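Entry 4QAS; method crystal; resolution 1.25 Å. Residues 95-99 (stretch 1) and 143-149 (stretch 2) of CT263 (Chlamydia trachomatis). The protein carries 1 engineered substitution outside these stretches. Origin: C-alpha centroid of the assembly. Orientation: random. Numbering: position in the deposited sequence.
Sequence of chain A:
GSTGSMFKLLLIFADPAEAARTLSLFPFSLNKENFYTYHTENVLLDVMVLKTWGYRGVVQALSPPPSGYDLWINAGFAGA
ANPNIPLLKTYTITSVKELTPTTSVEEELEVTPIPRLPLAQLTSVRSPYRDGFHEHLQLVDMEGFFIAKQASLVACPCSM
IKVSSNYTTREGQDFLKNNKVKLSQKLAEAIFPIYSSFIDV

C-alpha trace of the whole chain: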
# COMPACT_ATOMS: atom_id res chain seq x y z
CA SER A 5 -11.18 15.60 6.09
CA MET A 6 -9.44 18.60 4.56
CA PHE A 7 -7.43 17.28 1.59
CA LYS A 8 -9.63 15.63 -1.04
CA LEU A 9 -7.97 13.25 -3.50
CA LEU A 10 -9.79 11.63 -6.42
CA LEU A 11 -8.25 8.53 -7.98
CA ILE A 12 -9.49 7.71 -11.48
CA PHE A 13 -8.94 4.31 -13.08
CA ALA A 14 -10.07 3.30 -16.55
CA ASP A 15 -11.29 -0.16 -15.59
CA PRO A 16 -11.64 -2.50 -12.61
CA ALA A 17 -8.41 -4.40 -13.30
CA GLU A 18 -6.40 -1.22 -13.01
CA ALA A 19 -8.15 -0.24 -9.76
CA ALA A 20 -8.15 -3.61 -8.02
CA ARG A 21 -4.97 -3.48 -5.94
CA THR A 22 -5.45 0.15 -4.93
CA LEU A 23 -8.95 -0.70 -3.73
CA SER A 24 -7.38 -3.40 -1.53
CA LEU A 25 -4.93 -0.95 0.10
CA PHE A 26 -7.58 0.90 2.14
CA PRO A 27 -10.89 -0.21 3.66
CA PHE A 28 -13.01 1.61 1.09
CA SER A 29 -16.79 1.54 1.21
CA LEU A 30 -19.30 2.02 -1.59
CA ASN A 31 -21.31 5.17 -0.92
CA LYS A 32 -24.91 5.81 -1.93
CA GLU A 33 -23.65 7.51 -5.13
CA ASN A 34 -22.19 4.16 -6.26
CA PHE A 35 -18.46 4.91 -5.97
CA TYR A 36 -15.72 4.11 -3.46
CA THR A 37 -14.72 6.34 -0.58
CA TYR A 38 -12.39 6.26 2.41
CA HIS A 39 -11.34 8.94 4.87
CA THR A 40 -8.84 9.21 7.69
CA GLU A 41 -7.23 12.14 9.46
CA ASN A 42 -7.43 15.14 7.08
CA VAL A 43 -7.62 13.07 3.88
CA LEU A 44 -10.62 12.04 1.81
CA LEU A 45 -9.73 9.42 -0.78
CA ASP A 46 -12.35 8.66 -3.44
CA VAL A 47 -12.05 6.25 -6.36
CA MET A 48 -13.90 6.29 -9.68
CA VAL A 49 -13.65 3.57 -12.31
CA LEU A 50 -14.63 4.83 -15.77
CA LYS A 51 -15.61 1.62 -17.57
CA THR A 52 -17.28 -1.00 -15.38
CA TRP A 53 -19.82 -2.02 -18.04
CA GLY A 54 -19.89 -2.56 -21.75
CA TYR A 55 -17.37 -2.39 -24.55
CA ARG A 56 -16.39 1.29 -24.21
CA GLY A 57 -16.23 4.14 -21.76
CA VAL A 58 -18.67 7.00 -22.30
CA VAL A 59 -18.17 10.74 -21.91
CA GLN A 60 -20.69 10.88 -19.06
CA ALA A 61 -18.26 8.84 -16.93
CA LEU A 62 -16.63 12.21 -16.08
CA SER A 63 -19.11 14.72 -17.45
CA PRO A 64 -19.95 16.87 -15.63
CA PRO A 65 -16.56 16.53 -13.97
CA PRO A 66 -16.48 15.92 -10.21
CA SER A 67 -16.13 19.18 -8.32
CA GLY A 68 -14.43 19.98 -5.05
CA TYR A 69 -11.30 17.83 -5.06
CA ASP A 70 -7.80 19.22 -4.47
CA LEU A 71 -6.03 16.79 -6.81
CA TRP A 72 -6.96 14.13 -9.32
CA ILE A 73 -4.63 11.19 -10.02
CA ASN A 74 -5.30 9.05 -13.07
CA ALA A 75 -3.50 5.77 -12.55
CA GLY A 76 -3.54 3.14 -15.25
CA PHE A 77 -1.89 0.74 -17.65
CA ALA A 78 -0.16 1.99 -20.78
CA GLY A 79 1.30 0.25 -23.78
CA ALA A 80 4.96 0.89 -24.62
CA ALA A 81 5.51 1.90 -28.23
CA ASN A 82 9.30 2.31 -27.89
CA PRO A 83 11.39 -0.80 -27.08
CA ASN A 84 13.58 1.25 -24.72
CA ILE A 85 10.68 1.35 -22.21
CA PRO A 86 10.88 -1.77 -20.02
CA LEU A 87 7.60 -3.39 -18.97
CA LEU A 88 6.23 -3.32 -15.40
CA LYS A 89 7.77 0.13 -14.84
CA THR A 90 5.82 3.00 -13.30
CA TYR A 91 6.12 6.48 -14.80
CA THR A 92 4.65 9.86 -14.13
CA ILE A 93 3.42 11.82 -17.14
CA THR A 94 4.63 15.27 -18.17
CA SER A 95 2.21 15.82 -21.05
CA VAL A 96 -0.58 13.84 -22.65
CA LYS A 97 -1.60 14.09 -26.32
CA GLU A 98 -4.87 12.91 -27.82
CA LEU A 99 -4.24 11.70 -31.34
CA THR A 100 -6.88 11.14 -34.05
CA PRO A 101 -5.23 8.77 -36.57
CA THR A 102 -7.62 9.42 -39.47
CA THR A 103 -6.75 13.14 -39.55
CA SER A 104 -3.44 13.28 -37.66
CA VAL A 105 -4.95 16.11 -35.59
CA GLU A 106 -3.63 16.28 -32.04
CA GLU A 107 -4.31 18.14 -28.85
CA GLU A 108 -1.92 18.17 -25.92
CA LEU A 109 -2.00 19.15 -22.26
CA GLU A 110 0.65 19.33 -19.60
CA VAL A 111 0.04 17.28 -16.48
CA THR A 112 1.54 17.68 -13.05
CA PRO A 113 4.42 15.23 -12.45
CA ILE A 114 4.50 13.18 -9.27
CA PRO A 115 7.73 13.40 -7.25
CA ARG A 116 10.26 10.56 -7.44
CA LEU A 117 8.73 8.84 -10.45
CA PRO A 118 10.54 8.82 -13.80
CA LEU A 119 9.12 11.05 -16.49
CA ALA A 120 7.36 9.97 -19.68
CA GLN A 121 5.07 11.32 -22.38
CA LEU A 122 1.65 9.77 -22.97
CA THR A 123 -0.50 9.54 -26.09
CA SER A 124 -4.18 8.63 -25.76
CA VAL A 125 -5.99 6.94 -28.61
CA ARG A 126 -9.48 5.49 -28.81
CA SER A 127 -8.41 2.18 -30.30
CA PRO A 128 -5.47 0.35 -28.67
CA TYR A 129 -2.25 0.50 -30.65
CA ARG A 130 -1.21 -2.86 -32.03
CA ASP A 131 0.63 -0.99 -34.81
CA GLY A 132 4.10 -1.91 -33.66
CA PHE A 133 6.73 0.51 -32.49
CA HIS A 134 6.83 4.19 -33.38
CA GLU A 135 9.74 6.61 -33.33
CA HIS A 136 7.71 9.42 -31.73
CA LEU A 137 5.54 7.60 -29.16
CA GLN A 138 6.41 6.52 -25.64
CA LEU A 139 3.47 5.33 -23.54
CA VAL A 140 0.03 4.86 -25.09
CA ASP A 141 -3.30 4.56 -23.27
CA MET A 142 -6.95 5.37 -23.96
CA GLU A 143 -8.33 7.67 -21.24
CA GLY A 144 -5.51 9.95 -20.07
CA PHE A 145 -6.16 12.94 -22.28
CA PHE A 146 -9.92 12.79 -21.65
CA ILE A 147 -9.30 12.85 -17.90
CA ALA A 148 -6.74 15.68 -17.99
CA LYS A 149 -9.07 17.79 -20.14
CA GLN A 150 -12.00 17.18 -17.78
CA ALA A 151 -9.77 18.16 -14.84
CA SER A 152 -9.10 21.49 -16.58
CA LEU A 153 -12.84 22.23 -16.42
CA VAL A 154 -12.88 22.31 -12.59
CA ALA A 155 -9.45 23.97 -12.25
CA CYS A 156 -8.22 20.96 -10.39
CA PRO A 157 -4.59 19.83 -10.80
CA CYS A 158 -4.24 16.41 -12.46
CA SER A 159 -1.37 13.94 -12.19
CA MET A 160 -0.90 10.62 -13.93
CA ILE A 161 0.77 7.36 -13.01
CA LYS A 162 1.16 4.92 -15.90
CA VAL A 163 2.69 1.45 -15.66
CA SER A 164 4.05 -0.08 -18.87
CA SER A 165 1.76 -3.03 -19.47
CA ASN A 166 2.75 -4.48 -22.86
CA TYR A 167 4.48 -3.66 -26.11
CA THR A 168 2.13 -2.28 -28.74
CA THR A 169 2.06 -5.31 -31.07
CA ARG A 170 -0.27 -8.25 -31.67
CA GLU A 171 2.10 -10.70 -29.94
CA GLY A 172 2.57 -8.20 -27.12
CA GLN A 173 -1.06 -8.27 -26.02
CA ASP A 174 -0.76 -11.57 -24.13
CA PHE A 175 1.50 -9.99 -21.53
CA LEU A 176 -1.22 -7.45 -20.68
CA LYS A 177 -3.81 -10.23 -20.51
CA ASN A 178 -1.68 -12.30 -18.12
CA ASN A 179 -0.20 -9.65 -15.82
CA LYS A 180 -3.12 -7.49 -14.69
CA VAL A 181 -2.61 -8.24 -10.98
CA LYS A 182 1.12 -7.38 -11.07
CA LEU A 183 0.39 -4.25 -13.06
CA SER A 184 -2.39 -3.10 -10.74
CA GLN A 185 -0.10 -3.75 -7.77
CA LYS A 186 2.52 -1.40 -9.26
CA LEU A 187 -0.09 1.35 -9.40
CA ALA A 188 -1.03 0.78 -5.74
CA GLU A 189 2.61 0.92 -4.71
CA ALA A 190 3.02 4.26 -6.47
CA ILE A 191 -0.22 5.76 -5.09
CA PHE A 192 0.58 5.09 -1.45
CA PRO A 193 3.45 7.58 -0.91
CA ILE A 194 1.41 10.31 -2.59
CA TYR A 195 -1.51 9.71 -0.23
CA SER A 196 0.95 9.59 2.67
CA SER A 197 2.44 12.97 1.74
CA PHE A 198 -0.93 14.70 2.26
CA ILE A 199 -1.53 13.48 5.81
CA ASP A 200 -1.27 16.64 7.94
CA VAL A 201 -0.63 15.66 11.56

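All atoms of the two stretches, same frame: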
# COMPACT_ATOMS: atom_id res chain seq x y z
N SER A 95 3.27 15.32 -20.18
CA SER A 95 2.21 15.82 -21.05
C SER A 95 1.51 14.63 -21.69
O SER A 95 2.09 13.56 -21.86
CB SER A 95 2.73 16.80 -22.10
OG SER A 95 3.42 16.10 -23.10
N VAL A 96 0.25 14.84 -22.01
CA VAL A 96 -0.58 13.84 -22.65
C VAL A 96 -1.15 14.45 -23.93
O VAL A 96 -1.64 15.59 -23.93
CB VAL A 96 -1.67 13.32 -21.70
CG1 VAL A 96 -2.55 14.45 -21.17
CG2 VAL A 96 -2.46 12.23 -22.37
N LYS A 97 -1.08 13.69 -25.01
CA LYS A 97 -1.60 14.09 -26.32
C LYS A 97 -2.74 13.16 -26.67
O LYS A 97 -2.58 11.94 -26.57
CB LYS A 97 -0.53 13.86 -27.40
CG LYS A 97 0.70 14.75 -27.40
CD LYS A 97 1.55 14.48 -28.66
CE LYS A 97 2.03 13.04 -28.74
NZ LYS A 97 2.89 12.76 -29.92
N GLU A 98 -3.87 13.71 -27.11
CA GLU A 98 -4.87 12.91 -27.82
C GLU A 98 -4.50 12.94 -29.29
O GLU A 98 -4.22 14.01 -29.85
CB GLU A 98 -6.27 13.46 -27.62
CG GLU A 98 -7.39 12.63 -28.29
CD GLU A 98 -7.72 11.33 -27.54
OE1 GLU A 98 -7.70 11.34 -26.30
OE2 GLU A 98 -8.02 10.30 -28.19
N LEU A 99 -4.53 11.79 -29.92
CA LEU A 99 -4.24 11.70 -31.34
C LEU A 99 -5.42 11.04 -32.04
O LEU A 99 -5.90 9.99 -31.60
CB LEU A 99 -2.97 10.88 -31.56
CG LEU A 99 -2.59 10.57 -32.99
CD1 LEU A 99 -2.26 11.82 -33.77
CD2 LEU A 99 -1.39 9.62 -33.01
N GLU A 143 -7.51 6.69 -21.96
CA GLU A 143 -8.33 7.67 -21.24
C GLU A 143 -7.57 8.88 -20.70
O GLU A 143 -8.22 9.81 -20.23
CB GLU A 143 -9.05 6.98 -20.06
CG GLU A 143 -10.00 5.88 -20.46
CD GLU A 143 -11.16 6.37 -21.31
OE1 GLU A 143 -11.40 7.59 -21.35
OE2 GLU A 143 -11.82 5.52 -21.96
N GLY A 144 -6.25 8.90 -20.75
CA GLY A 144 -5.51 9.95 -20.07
C GLY A 144 -5.84 11.35 -20.53
O GLY A 144 -6.06 12.25 -19.71
N PHE A 145 -5.88 11.58 -21.84
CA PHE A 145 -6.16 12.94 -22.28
C PHE A 145 -7.56 13.38 -21.86
O PHE A 145 -7.75 14.48 -21.37
CB PHE A 145 -6.00 13.13 -23.79
CG PHE A 145 -6.20 14.56 -24.18
CD1 PHE A 145 -7.46 15.05 -24.43
CD2 PHE A 145 -5.13 15.45 -24.21
CE1 PHE A 145 -7.66 16.35 -24.71
CE2 PHE A 145 -5.31 16.76 -24.53
CZ PHE A 145 -6.59 17.23 -24.79
N PHE A 146 -8.55 12.50 -22.07
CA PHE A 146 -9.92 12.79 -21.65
C PHE A 146 -9.96 13.24 -20.20
O PHE A 146 -10.61 14.24 -19.87
CB PHE A 146 -10.78 11.55 -21.87
CG PHE A 146 -12.14 11.64 -21.26
CD1 PHE A 146 -13.04 12.57 -21.73
CD2 PHE A 146 -12.53 10.80 -20.21
CE1 PHE A 146 -14.31 12.69 -21.20
CE2 PHE A 146 -13.81 10.92 -19.66
CZ PHE A 146 -14.69 11.87 -20.16
N ILE A 147 -9.24 12.53 -19.32
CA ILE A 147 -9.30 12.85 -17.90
C ILE A 147 -8.63 14.19 -17.63
O ILE A 147 -9.15 15.01 -16.88
CB ILE A 147 -8.65 11.72 -17.09
CG1 ILE A 147 -9.46 10.43 -17.24
CG2 ILE A 147 -8.55 12.12 -15.61
CD1 ILE A 147 -8.75 9.17 -16.78
N ALA A 148 -7.44 14.41 -18.21
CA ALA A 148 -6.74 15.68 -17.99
C ALA A 148 -7.58 16.85 -18.48
O ALA A 148 -7.60 17.92 -17.85
CB ALA A 148 -5.40 15.69 -18.71
N LYS A 149 -8.25 16.70 -19.62
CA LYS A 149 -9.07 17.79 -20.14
C LYS A 149 -10.27 18.04 -19.23
O LYS A 149 -10.61 19.20 -18.96
CB LYS A 149 -9.51 17.48 -21.56
CG LYS A 149 -10.38 18.55 -22.19
CD LYS A 149 -9.62 19.87 -22.34
CE LYS A 149 -10.41 20.91 -23.12
NZ LYS A 149 -11.71 21.23 -22.46
O HOH W 1 -8.44 10.19 -23.88

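The first turns of a helix pack against one face of a β-strand in a small, largely apolar contact, centred on Phe145 and supplemented by a single water bridge, with no direct hydrogen bond between the two stretches. Residues 95-99 form the strand, and the helix begins at Gly144 and runs on beyond Lys149. Their axes approach to 7.7 Å with an angle of 115° between their N-to-C directions, so the helix crosses the strand steeply instead of running alongside it. The backbones come nearest where Val96 CA lies 5.7 Å from Phe145 CA, and the two stretches together bury 246 Å².

The alternation of the extended strand selects its contact residues. Val96 and Glu98 direct their CA-to-CB bonds toward the helix, whereas that of the intervening Lys97 points away. On the helix, Phe145 and Ala148 point toward the strand, three residues apart and therefore on nearly the same side of the helix. The helical backbone is held by its own hydrogen bonds, among them Ala148 N to Gly144 O (3.0 Å) and Lys149 N to Phe145 O (2.9 Å).

Val96 fits against the start of the helix with both of its methyl groups. Its CG2 lies 3.9 Å from Phe145 CB, while CG1 meets Ala148 CB at 4.0 Å; both are van der Waals contacts between buried, nonpolar side chains. Gly144 has no side chain, and Val96 CG2 packs directly on its backbone, 3.9 Å from Gly144 C; an ideal CB there would lie 3.6 Å from Val96 CG2, close but not a clear clash.

Phe145, in the t rotamer, sets its ring across the strand. Val96 O approaches the ring edge, 3.5 Å from Phe145 CD2, where the carbonyl oxygen faces the weakly positive rim of the aromatic system. Glu98 CB sits over one face, 4.0 Å from the ring centroid and 26° off the normal, in a CH-π contact that uses the aliphatic part of an acidic side chain.

Glu98 OE1 is directed to the helix start, 3.5 Å from Phe145 CB. At 4.5 Å from Phe146 N, OE1 is too distant to bond the amide directly, and water 1 fills the gap: its O atom accepts from Phe146 N at 2.9 Å and lies 2.8 Å from Glu98 OE1, within hydrogen-bonding distance. The first-turn amide, which lacks a helical carbonyl partner within the stretch, is thus linked to the strand through solvent.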